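Local coordinates for transcription initiation factor IIB (PDB 5O9I), which forms a mini-intein with the HINT fold, a domain that in its family cuts itself out of a precursor by protein splicing, at residues I83-N88 / L121-E126; N105-I110 / S152-L157; N182-A185 / F190-H193. All coordinates share one frame; numbering follows the deposited sequence.

Interaction 1: residues I83-N88 / L121-E126; sequences IVVEGN and LVLAKE
Ile83 and Val85 meet Leu121 and Leu123 solely through methyl groups. The CG2 methyl of Ile83 lies 4.1 Å from CD1 of Leu121, the nearest approach between the segments, and the two side chains cross at about a right angle. With CG1 held beside the backbone N (chi1 -50°), the CG2 branch of Ile83 takes the position anti to that nitrogen and is the one that touches. The same Leu121 CD1 also comes within 4.4 Å of Val85 CG1, so one leucine methyl serves both Ile83 and Val85. The other branch of Val85, CG2, reaches 4.4 Å to CD2 of Leu123.

No polar bond joins the segments. Their strands belong to one antiparallel sheet but are not adjacent in it: strand 154-162 runs between them and takes backbone bonds from both, and the axes of 83-85 and 121-124 pass 10.1 Å apart at 78°. This angle is consistent with a strongly twisted, curled sheet, which brings side chains of separate strands together over one face. Phe190 packs on Val85 and Leu123, and Leu115 on Ile83 and Leu121.

All four residues are buried and their contacts are close to van der Waals range; the two strands meet through nondirectional apolar packing, while backbone bonds to the intervening strand link them indirectly.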
ATOM      1  N   ILE A  83       6.881 -10.145   1.121  1.00105.52           N
ATOM      2  CA  ILE A  83       6.686 -10.754  -0.187  1.00100.90           C
ATOM      3  C   ILE A  83       7.849 -10.332  -1.057  1.00 98.48           C
ATOM      4  O   ILE A  83       8.149  -9.131  -1.125  1.00 86.78           O
ATOM      5  CB  ILE A  83       5.406 -10.304  -0.850  1.00 97.39           C
ATOM      6  CG1 ILE A  83       4.265 -10.457   0.145  1.00100.17           C
ATOM      7  CG2 ILE A  83       5.176 -11.134  -2.121  1.00 96.78           C
ATOM      8  CD1 ILE A  83       2.879 -10.180  -0.411  1.00 99.20           C
ATOM      9  N   VAL A  84       8.467 -11.329  -1.697  1.00 97.11           N
ATOM     10  CA  VAL A  84       9.501 -11.114  -2.684  1.00 96.40           C
ATOM     11  C   VAL A  84       9.019 -11.564  -4.057  1.00 94.76           C
ATOM     12  O   VAL A  84       8.405 -12.658  -4.177  1.00 98.00           O
ATOM     13  CB  VAL A  84      10.761 -11.933  -2.356  1.00 99.55           C
ATOM     14  CG1 VAL A  84      11.934 -11.422  -3.186  1.00 97.23           C
ATOM     15  CG2 VAL A  84      11.061 -11.846  -0.864  1.00100.60           C
ATOM     16  N   VAL A  85       9.294 -10.732  -5.072  1.00 87.92           N
ATOM     17  CA  VAL A  85       8.997 -11.087  -6.467  1.00 87.28           C
ATOM     18  C   VAL A  85      10.227 -11.064  -7.359  1.00 89.35           C
ATOM     19  O   VAL A  85      11.285 -10.482  -7.002  1.00 88.16           O
ATOM     20  CB  VAL A  85       7.897 -10.180  -7.118  1.00 82.63           C
ATOM     21  CG1 VAL A  85       6.527 -10.439  -6.474  1.00 82.60           C
ATOM     22  CG2 VAL A  85       8.262  -8.699  -7.080  1.00 79.04           C
ATOM     23  N   GLU A  86      10.077 -11.725  -8.514  1.00 93.23           N
ATOM     24  CA  GLU A  86      10.998 -11.590  -9.676  1.00 94.71           C
ATOM     25  C   GLU A  86      11.686 -10.227  -9.696  1.00 89.19           C
ATOM     26  O   GLU A  86      11.030  -9.232  -9.845  1.00 86.42           O
ATOM     27  CB  GLU A  86      10.194 -11.797 -10.974  1.00 97.53           C
ATOM     28  CG  GLU A  86      10.946 -12.379 -12.180  1.00101.57           C
ATOM     29  CD  GLU A  86      10.052 -13.263 -13.044  1.00108.18           C
ATOM     30  OE1 GLU A  86       8.943 -12.786 -13.371  1.00110.27           O
ATOM     31  OE2 GLU A  86      10.449 -14.414 -13.381  1.00112.59           O
ATOM     32  N   GLY A  87      13.002 -10.187  -9.512  1.00 92.32           N
ATOM     33  CA  GLY A  87      13.754  -8.913  -9.385  1.00 90.57           C
ATOM     34  C   GLY A  87      14.148  -8.595  -7.947  1.00 90.54           C
ATOM     35  O   GLY A  87      14.819  -7.579  -7.684  1.00 90.39           O
ATOM     36  N   ASN A  88      13.724  -9.457  -7.020  1.00 91.98           N
ATOM     37  CA  ASN A  88      14.069  -9.323  -5.618  1.00 96.74           C
ATOM     38  C   ASN A  88      13.486  -8.022  -5.026  1.00 96.57           C
ATOM     39  O   ASN A  88      14.099  -7.387  -4.158  1.00104.44           O
ATOM     40  CB  ASN A  88      15.606  -9.409  -5.459  1.00 99.01           C
ATOM     41  CG  ASN A  88      16.045 -10.127  -4.190  1.00101.70           C
ATOM     42  OD1 ASN A  88      15.255 -10.691  -3.447  1.00105.50           O
ATOM     43  ND2 ASN A  88      17.327 -10.095  -3.943  1.00106.21           N
ATOM     44  N   LEU A 121       1.618 -10.864  -9.353  1.00 77.30           N
ATOM     45  CA  LEU A 121       1.239  -9.659  -8.630  1.00 72.30           C
ATOM     46  C   LEU A 121       1.422  -8.455  -9.479  1.00 66.30           C
ATOM     47  O   LEU A 121       2.231  -8.453 -10.383  1.00 68.40           O
ATOM     48  CB  LEU A 121       2.083  -9.507  -7.382  1.00 72.45           C
ATOM     49  CG  LEU A 121       1.735 -10.471  -6.255  1.00 74.72           C
ATOM     50  CD1 LEU A 121       2.416  -9.983  -4.981  1.00 76.18           C
ATOM     51  CD2 LEU A 121       0.245 -10.619  -6.044  1.00 73.01           C
ATOM     52  N   VAL A 122       0.638  -7.433  -9.178  1.00 65.35           N
ATOM     53  CA  VAL A 122       0.658  -6.159  -9.906  1.00 59.63           C
ATOM     54  C   VAL A 122       1.573  -5.184  -9.147  1.00 57.68           C
ATOM     55  O   VAL A 122       1.456  -5.028  -7.917  1.00 58.89           O
ATOM     56  CB  VAL A 122      -0.754  -5.564 -10.013  1.00 57.92           C
ATOM     57  CG1 VAL A 122      -0.730  -4.426 -10.985  1.00 58.76           C
ATOM     58  CG2 VAL A 122      -1.747  -6.557 -10.550  1.00 57.87           C
ATOM     59  N   LEU A 123       2.498  -4.581  -9.875  1.00 53.17           N
ATOM     60  CA  LEU A 123       3.317  -3.467  -9.349  1.00 52.23           C
ATOM     61  C   LEU A 123       3.402  -2.371 -10.402  1.00 49.40           C
ATOM     62  O   LEU A 123       2.993  -2.595 -11.576  1.00 46.15           O
ATOM     63  CB  LEU A 123       4.754  -3.902  -8.981  1.00 53.79           C
ATOM     64  CG  LEU A 123       4.979  -4.958  -7.925  1.00 57.15           C
ATOM     65  CD1 LEU A 123       4.803  -6.390  -8.436  1.00 59.00           C
ATOM     66  CD2 LEU A 123       6.389  -4.777  -7.328  1.00 58.35           C
ATOM     67  N   ALA A 124       3.934  -1.236  -9.958  1.00 48.17           N
ATOM     68  CA  ALA A 124       4.156  -0.015 -10.748  1.00 48.73           C
ATOM     69  C   ALA A 124       5.285  -0.187 -11.793  1.00 50.19           C
ATOM     70  O   ALA A 124       6.271  -0.858 -11.566  1.00 51.45           O
ATOM     71  CB  ALA A 124       4.499   1.119  -9.786  1.00 47.79           C
ATOM     72  N   LYS A 125       5.047   0.336 -12.979  1.00 52.88           N
ATOM     73  CA  LYS A 125       6.041   0.382 -14.055  1.00 58.03           C
ATOM     74  C   LYS A 125       7.265   1.197 -13.733  1.00 61.00           C
ATOM     75  O   LYS A 125       7.124   2.300 -13.298  1.00 69.13           O
ATOM     76  CB  LYS A 125       5.469   0.975 -15.339  1.00 58.16           C
ATOM     77  CG  LYS A 125       5.145  -0.031 -16.451  1.00 61.07           C
ATOM     78  CD  LYS A 125       4.641   0.741 -17.726  1.00 61.26           C
ATOM     79  CE  LYS A 125       4.098  -0.091 -18.875  1.00 56.37           C
ATOM     80  NZ  LYS A 125       3.198  -1.141 -18.302  1.00 57.57           N
ATOM     81  N   GLU A 126       8.441   0.594 -13.876  1.00 68.13           N
ATOM     82  CA  GLU A 126       9.764   1.244 -14.014  1.00 72.11           C
ATOM     83  C   GLU A 126      10.506   1.844 -12.832  1.00 80.86           C
ATOM     84  O   GLU A 126      11.631   2.376 -13.008  1.00 94.89           O
ATOM     85  CB  GLU A 126       9.714   2.275 -15.120  1.00 71.84           C
ATOM     86  CG  GLU A 126       9.717   1.654 -16.501  1.00 71.94           C
ATOM     87  CD  GLU A 126       9.522   2.755 -17.562  1.00 71.64           C
ATOM     88  OE1 GLU A 126       8.411   3.341 -17.630  1.00 68.77           O
ATOM     89  OE2 GLU A 126      10.484   3.062 -18.284  1.00 78.63           O
TER

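Interaction 2: residues N105-I110 / S152-L157; sequences NEVVPI and SDFIFL
One methyl of Val107 does all the touching here, meeting the rings of Phe154 and Phe156. CG1 lies 4.0 Å from CE2 of Phe154 and 4.1 Å from its CD2, approaching that ring obliquely. Toward Phe156 the same methyl comes at the edge, near the ring plane, 4.1 Å from CE1. The directions from CG1 to Phe154 CE2 and Phe156 CE1 open at about 80°, so the methyl fits into the corner between two rings and is not sandwiched by them.

The torsions account for this grip. In Val107, CG1 stands beside the backbone N and opposite the carbonyl carbon (chi1 -57°), which turns it to the phenylalanines. Both aromatic side chains also leave their strand with CG beside the backbone N, and as alternate residues they send their rings to the same side of it.

A second shell fixes the start of strand 154-162. The hydroxyl oxygen OG of Ser152 accepts from Phe154 N at 3.1 Å, with an N-H...O angle of 157°, forming an ST turn that leads into Phe154. Tyr62 ties the two sides together: its OH is hydrogen-bonded to Val107 N and its ring meets that of Phe154, which also makes an edge-to-face contact with Phe58. Val122 packs against both Val107 and Phe154, while Asp153 forms a salt bridge with Lys63.

The two-stranded sheet of 98-103 and 106-111 thus leans on the larger sheet through aliphatic-to-aromatic packing. Dispersion, with no directional bond between the segments, joins them, and the polar links, which probably position the two sides, lie around the apolar contact.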
ATOM      1  N   ASN A 105      -7.575 -11.293 -17.463  1.00 84.11           N
ATOM      2  CA  ASN A 105      -7.032 -10.088 -18.047  1.00 80.30           C
ATOM      3  C   ASN A 105      -7.448  -8.795 -17.374  1.00 75.16           C
ATOM      4  O   ASN A 105      -7.236  -7.709 -17.912  1.00 70.58           O
ATOM      5  CB  ASN A 105      -7.284 -10.094 -19.573  1.00 80.94           C
ATOM      6  CG  ASN A 105      -6.735 -11.338 -20.245  1.00 84.72           C
ATOM      7  OD1 ASN A 105      -7.271 -11.748 -21.269  1.00 92.02           O
ATOM      8  ND2 ASN A 105      -5.692 -11.973 -19.652  1.00 83.77           N
ATOM      9  N   GLU A 106      -7.944  -8.882 -16.144  1.00 77.76           N
ATOM     10  CA  GLU A 106      -8.228  -7.697 -15.337  1.00 77.29           C
ATOM     11  C   GLU A 106      -7.572  -7.905 -14.015  1.00 71.04           C
ATOM     12  O   GLU A 106      -7.329  -9.048 -13.600  1.00 72.52           O
ATOM     13  CB  GLU A 106      -9.731  -7.474 -15.152  1.00 78.90           C
ATOM     14  CG  GLU A 106     -10.361  -6.571 -16.184  1.00 80.97           C
ATOM     15  CD  GLU A 106     -11.856  -6.559 -16.055  1.00 88.05           C
ATOM     16  OE1 GLU A 106     -12.389  -5.562 -15.511  1.00 95.39           O
ATOM     17  OE2 GLU A 106     -12.503  -7.550 -16.472  1.00 91.13           O
ATOM     18  N   VAL A 107      -7.250  -6.798 -13.371  1.00 65.27           N
ATOM     19  CA  VAL A 107      -6.574  -6.884 -12.102  1.00 64.13           C
ATOM     20  C   VAL A 107      -7.629  -6.924 -11.070  1.00 63.57           C
ATOM     21  O   VAL A 107      -8.639  -6.237 -11.186  1.00 64.13           O
ATOM     22  CB  VAL A 107      -5.591  -5.728 -11.853  1.00 62.46           C
ATOM     23  CG1 VAL A 107      -4.572  -5.683 -12.979  1.00 60.07           C
ATOM     24  CG2 VAL A 107      -6.334  -4.388 -11.674  1.00 64.13           C
ATOM     25  N   VAL A 108      -7.370  -7.702 -10.034  1.00 65.75           N
ATOM     26  CA  VAL A 108      -8.393  -8.006  -9.077  1.00 67.63           C
ATOM     27  C   VAL A 108      -7.746  -8.172  -7.736  1.00 64.59           C
ATOM     28  O   VAL A 108      -6.636  -8.657  -7.656  1.00 65.03           O
ATOM     29  CB  VAL A 108      -9.158  -9.299  -9.505  1.00 70.71           C
ATOM     30  CG1 VAL A 108      -8.425 -10.593  -9.087  1.00 72.05           C
ATOM     31  CG2 VAL A 108     -10.559  -9.259  -8.978  1.00 70.80           C
ATOM     32  N   PRO A 109      -8.447  -7.785  -6.677  1.00 65.29           N
ATOM     33  CA  PRO A 109      -7.798  -7.942  -5.396  1.00 68.32           C
ATOM     34  C   PRO A 109      -7.611  -9.384  -5.084  1.00 74.15           C
ATOM     35  O   PRO A 109      -8.307 -10.251  -5.587  1.00 79.28           O
ATOM     36  CB  PRO A 109      -8.794  -7.335  -4.401  1.00 67.46           C
ATOM     37  CG  PRO A 109      -9.638  -6.422  -5.221  1.00 63.65           C
ATOM     38  CD  PRO A 109      -9.742  -7.094  -6.550  1.00 64.01           C
ATOM     39  N   ILE A 110      -6.643  -9.632  -4.246  1.00 80.39           N
ATOM     40  CA  ILE A 110      -6.425 -10.922  -3.734  1.00 82.34           C
ATOM     41  C   ILE A 110      -5.798 -10.686  -2.385  1.00 84.22           C
ATOM     42  O   ILE A 110      -4.901  -9.855  -2.226  1.00 79.60           O
ATOM     43  CB  ILE A 110      -5.514 -11.735  -4.677  1.00 88.22           C
ATOM     44  CG1 ILE A 110      -5.751 -13.247  -4.478  1.00 91.52           C
ATOM     45  CG2 ILE A 110      -4.040 -11.329  -4.570  1.00 86.82           C
ATOM     46  CD1 ILE A 110      -7.050 -13.703  -5.172  1.00 92.57           C
ATOM     47  N   SER A 152      -1.501  -0.083 -19.359  1.00 50.61           N
ATOM     48  CA  SER A 152      -1.563   0.259 -17.967  1.00 49.23           C
ATOM     49  C   SER A 152      -0.200   0.754 -17.517  1.00 49.29           C
ATOM     50  O   SER A 152       0.770   0.500 -18.217  1.00 50.19           O
ATOM     51  CB  SER A 152      -1.960  -1.006 -17.176  1.00 48.82           C
ATOM     52  OG  SER A 152      -0.905  -1.934 -17.109  1.00 46.41           O
ATOM     53  N   ASP A 153      -0.113   1.380 -16.337  1.00 45.29           N
ATOM     54  CA  ASP A 153       1.182   1.632 -15.755  1.00 44.15           C
ATOM     55  C   ASP A 153       1.631   0.484 -14.876  1.00 43.84           C
ATOM     56  O   ASP A 153       2.389   0.647 -13.969  1.00 43.94           O
ATOM     57  CB  ASP A 153       1.215   2.942 -14.920  1.00 45.30           C
ATOM     58  CG  ASP A 153       0.928   4.201 -15.741  1.00 46.41           C
ATOM     59  OD1 ASP A 153       1.235   4.237 -16.911  1.00 49.19           O
ATOM     60  OD2 ASP A 153       0.444   5.216 -15.213  1.00 47.20           O
ATOM     61  N   PHE A 154       1.139  -0.725 -15.090  1.00 46.09           N
ATOM     62  CA  PHE A 154       1.566  -1.894 -14.319  1.00 45.11           C
ATOM     63  C   PHE A 154       2.662  -2.747 -14.968  1.00 45.54           C
ATOM     64  O   PHE A 154       2.848  -2.773 -16.173  1.00 44.51           O
ATOM     65  CB  PHE A 154       0.373  -2.834 -14.128  1.00 46.42           C
ATOM     66  CG  PHE A 154      -0.826  -2.208 -13.505  1.00 46.04           C
ATOM     67  CD1 PHE A 154      -0.708  -1.305 -12.418  1.00 47.54           C
ATOM     68  CD2 PHE A 154      -2.087  -2.547 -13.968  1.00 46.27           C
ATOM     69  CE1 PHE A 154      -1.837  -0.737 -11.843  1.00 48.25           C
ATOM     70  CE2 PHE A 154      -3.215  -1.994 -13.414  1.00 47.06           C
ATOM     71  CZ  PHE A 154      -3.100  -1.097 -12.340  1.00 47.99           C
ATOM     72  N   ILE A 155       3.323  -3.511 -14.113  1.00 45.69           N
ATOM     73  CA  ILE A 155       4.015  -4.674 -14.490  1.00 47.37           C
ATOM     74  C   ILE A 155       3.462  -5.827 -13.627  1.00 51.37           C
ATOM     75  O   ILE A 155       2.954  -5.582 -12.502  1.00 53.32           O
ATOM     76  CB  ILE A 155       5.528  -4.551 -14.308  1.00 48.24           C
ATOM     77  CG1 ILE A 155       5.882  -4.165 -12.885  1.00 48.07           C
ATOM     78  CG2 ILE A 155       6.053  -3.526 -15.300  1.00 48.71           C
ATOM     79  CD1 ILE A 155       7.368  -4.227 -12.657  1.00 48.97           C
ATOM     80  N   PHE A 156       3.602  -7.071 -14.147  1.00 52.25           N
ATOM     81  CA  PHE A 156       3.086  -8.248 -13.536  1.00 54.92           C
ATOM     82  C   PHE A 156       4.266  -9.177 -13.275  1.00 61.13           C
ATOM     83  O   PHE A 156       4.946  -9.571 -14.200  1.00 61.38           O
ATOM     84  CB  PHE A 156       2.055  -8.865 -14.483  1.00 55.32           C
ATOM     85  CG  PHE A 156       1.062  -7.874 -14.977  1.00 52.13           C
ATOM     86  CD1 PHE A 156       0.047  -7.439 -14.150  1.00 51.02           C
ATOM     87  CD2 PHE A 156       1.221  -7.293 -16.205  1.00 52.30           C
ATOM     88  CE1 PHE A 156      -0.827  -6.439 -14.539  1.00 50.43           C
ATOM     89  CE2 PHE A 156       0.369  -6.278 -16.630  1.00 52.52           C
ATOM     90  CZ  PHE A 156      -0.679  -5.835 -15.775  1.00 51.31           C
ATOM     91  N   LEU A 157       4.530  -9.504 -12.008  1.00 64.97           N
ATOM     92  CA  LEU A 157       5.703 -10.242 -11.623  1.00 68.01           C
ATOM     93  C   LEU A 157       5.286 -11.394 -10.750  1.00 74.91           C
ATOM     94  O   LEU A 157       4.237 -11.307 -10.075  1.00 77.38           O
ATOM     95  CB  LEU A 157       6.676  -9.325 -10.869  1.00 67.48           C
ATOM     96  CG  LEU A 157       7.392  -8.239 -11.704  1.00 65.90           C
ATOM     97  CD1 LEU A 157       8.408  -7.493 -10.868  1.00 63.95           C
ATOM     98  CD2 LEU A 157       8.069  -8.767 -12.983  1.00 67.10           C
TER

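Interaction 3: residues N182-A185 / F190-H193; sequences NFIA and FVLH
Leu192 packs against Phe183 on the tighter side of this antiparallel pair. Its CB sits over one face of the Phe183 ring, 4.3 Å from the centroid and 18° off the normal, a CH-pi contact offset toward the rim. The methyl CD2 closes in as well, 3.6 Å from Phe183 CE2, and meets Ala185 CB at 3.8 Å. The chi1 of Phe183 (68°) sets CG between the backbone N and the carbonyl carbon, turning the ring toward the neighbouring strand. Replacing this phenylalanine by an alanine would probably leave Leu192 CB and CD2 facing a gap, with Leu192 able to turn and Asn194 deprived of the ring it touches.

Strands 182-185 and 190-193 form a beta hairpin near the chain's centre, leading to the C-terminal end of the HINT domain; in inteins generally a His-Asn pair precedes the C-terminal splice junction, and His193 with Asn194, just beyond the strand, probably correspond to it. Phe183 and Leu192 form one of its hydrogen-bonded pairs: Leu192 N donates to Phe183 O at 2.8 Å, almost straight at 170°, and Phe183 N returns a bond to Leu192 O at 3.1 Å. Ala185 N likewise donates to Phe190 O.

Between the two strands, the face bearing Asn182, Ile184, Val191 and His193 is looser. Ile184 CG2 and Val191 CG2 stand 4.0 Å apart, though Ile56 and Phe58 of strand 53-58 pack on these two residues. Asn182 directs its OD1 to Phe58 N, whereas the partly exposed His193 carries its imidazole off to meet the ring of Phe100.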
ATOM      1  N   ASN A 182      -7.151   2.307  -3.811  1.00 60.22           N
ATOM      2  CA  ASN A 182      -5.838   1.705  -3.913  1.00 56.27           C
ATOM      3  C   ASN A 182      -4.744   2.755  -3.733  1.00 54.76           C
ATOM      4  O   ASN A 182      -4.985   3.955  -3.722  1.00 56.49           O
ATOM      5  CB  ASN A 182      -5.706   0.991  -5.274  1.00 53.03           C
ATOM      6  CG  ASN A 182      -5.550   1.967  -6.412  1.00 50.48           C
ATOM      7  OD1 ASN A 182      -4.469   2.539  -6.604  1.00 49.27           O
ATOM      8  ND2 ASN A 182      -6.625   2.194  -7.168  1.00 49.50           N
ATOM      9  N   PHE A 183      -3.522   2.269  -3.603  1.00 52.64           N
ATOM     10  CA  PHE A 183      -2.348   3.110  -3.664  1.00 51.50           C
ATOM     11  C   PHE A 183      -1.123   2.241  -3.675  1.00 49.58           C
ATOM     12  O   PHE A 183      -1.171   1.066  -3.409  1.00 48.72           O
ATOM     13  CB  PHE A 183      -2.261   4.018  -2.483  1.00 53.45           C
ATOM     14  CG  PHE A 183      -2.000   3.282  -1.193  1.00 56.20           C
ATOM     15  CD1 PHE A 183      -3.047   2.683  -0.498  1.00 57.79           C
ATOM     16  CD2 PHE A 183      -0.723   3.207  -0.660  1.00 57.40           C
ATOM     17  CE1 PHE A 183      -2.839   2.000   0.695  1.00 59.85           C
ATOM     18  CE2 PHE A 183      -0.495   2.522   0.535  1.00 60.49           C
ATOM     19  CZ  PHE A 183      -1.562   1.910   1.219  1.00 60.81           C
ATOM     20  N   ILE A 184      -0.007   2.841  -3.958  1.00 49.03           N
ATOM     21  CA  ILE A 184       1.187   2.039  -4.052  1.00 50.34           C
ATOM     22  C   ILE A 184       2.117   2.400  -2.967  1.00 52.38           C
ATOM     23  O   ILE A 184       2.127   3.525  -2.467  1.00 51.40           O
ATOM     24  CB  ILE A 184       1.866   2.189  -5.411  1.00 48.70           C
ATOM     25  CG1 ILE A 184       2.525   3.552  -5.502  1.00 47.64           C
ATOM     26  CG2 ILE A 184       0.813   1.995  -6.522  1.00 47.62           C
ATOM     27  CD1 ILE A 184       2.939   3.914  -6.842  1.00 47.02           C
ATOM     28  N   ALA A 185       2.920   1.421  -2.632  1.00 55.03           N
ATOM     29  CA  ALA A 185       3.903   1.597  -1.578  1.00 59.26           C
ATOM     30  C   ALA A 185       4.988   0.542  -1.775  1.00 60.06           C
ATOM     31  O   ALA A 185       4.777  -0.435  -2.501  1.00 60.87           O
ATOM     32  CB  ALA A 185       3.228   1.447  -0.223  1.00 61.66           C
ATOM     33  N   PHE A 190       4.535  -1.670  -5.118  1.00 59.66           N
ATOM     34  CA  PHE A 190       3.524  -2.667  -5.043  1.00 60.76           C
ATOM     35  C   PHE A 190       2.178  -1.983  -4.874  1.00 60.71           C
ATOM     36  O   PHE A 190       2.045  -1.107  -3.994  1.00 61.33           O
ATOM     37  CB  PHE A 190       3.760  -3.492  -3.803  1.00 64.26           C
ATOM     38  CG  PHE A 190       4.778  -4.573  -3.962  1.00 66.55           C
ATOM     39  CD1 PHE A 190       6.100  -4.345  -3.665  1.00 67.98           C
ATOM     40  CD2 PHE A 190       4.378  -5.878  -4.267  1.00 69.02           C
ATOM     41  CE1 PHE A 190       7.039  -5.393  -3.766  1.00 70.27           C
ATOM     42  CE2 PHE A 190       5.301  -6.918  -4.351  1.00 68.96           C
ATOM     43  CZ  PHE A 190       6.628  -6.676  -4.111  1.00 69.59           C
ATOM     44  N   VAL A 191       1.185  -2.414  -5.652  1.00 59.22           N
ATOM     45  CA  VAL A 191      -0.177  -1.833  -5.538  1.00 61.05           C
ATOM     46  C   VAL A 191      -0.996  -2.497  -4.419  1.00 66.55           C
ATOM     47  O   VAL A 191      -1.193  -3.724  -4.431  1.00 71.23           O
ATOM     48  CB  VAL A 191      -0.992  -2.031  -6.813  1.00 57.07           C
ATOM     49  CG1 VAL A 191      -2.295  -1.284  -6.726  1.00 56.19           C
ATOM     50  CG2 VAL A 191      -0.168  -1.602  -8.029  1.00 57.31           C
ATOM     51  N   LEU A 192      -1.508  -1.700  -3.487  1.00 68.84           N
ATOM     52  CA  LEU A 192      -2.269  -2.207  -2.350  1.00 71.62           C
ATOM     53  C   LEU A 192      -3.712  -1.848  -2.514  1.00 72.88           C
ATOM     54  O   LEU A 192      -3.991  -0.774  -3.032  1.00 74.10           O
ATOM     55  CB  LEU A 192      -1.765  -1.516  -1.094  1.00 75.01           C
ATOM     56  CG  LEU A 192      -0.518  -2.091  -0.383  1.00 76.20           C
ATOM     57  CD1 LEU A 192       0.369  -2.933  -1.277  1.00 75.64           C
ATOM     58  CD2 LEU A 192       0.357  -0.986   0.150  1.00 75.86           C
ATOM     59  N   HIS A 193      -4.619  -2.729  -2.085  1.00 74.52           N
ATOM     60  CA  HIS A 193      -6.106  -2.506  -2.143  1.00 77.93           C
ATOM     61  C   HIS A 193      -6.727  -2.257  -0.780  1.00 75.78           C
ATOM     62  O   HIS A 193      -6.423  -2.974   0.184  1.00 74.97           O
ATOM     63  CB  HIS A 193      -6.803  -3.737  -2.721  1.00 80.81           C
ATOM     64  CG  HIS A 193      -8.286  -3.584  -2.859  1.00 84.26           C
ATOM     65  ND1 HIS A 193      -8.876  -2.610  -3.646  1.00 87.74           N
ATOM     66  CD2 HIS A 193      -9.304  -4.293  -2.321  1.00 84.58           C
ATOM     67  CE1 HIS A 193     -10.193  -2.720  -3.573  1.00 84.00           C
ATOM     68  NE2 HIS A 193     -10.479  -3.740  -2.785  1.00 83.51           N
TER

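In the fold
From the N terminus, the chain first passes through 83-88, then 105-110, before returning at 121-126 to close interaction 1 across a loop of mostly strand residues. Interaction 2, opened inside that loop, closes only at 152-157, beyond the unmodelled 127-145, so the two loops cross. They also share the sheet in which 154-162 runs between 81-85 and 120-124, where Leu123 O and Ile155 N lie 2.7 Å apart. Interaction 3 follows in series as a short local hairpin closing next to the C terminus. It joins the others by side chains: Phe190 reaches Val85 and Leu123 of interaction 1, while His193 meets Pro109 of interaction 2.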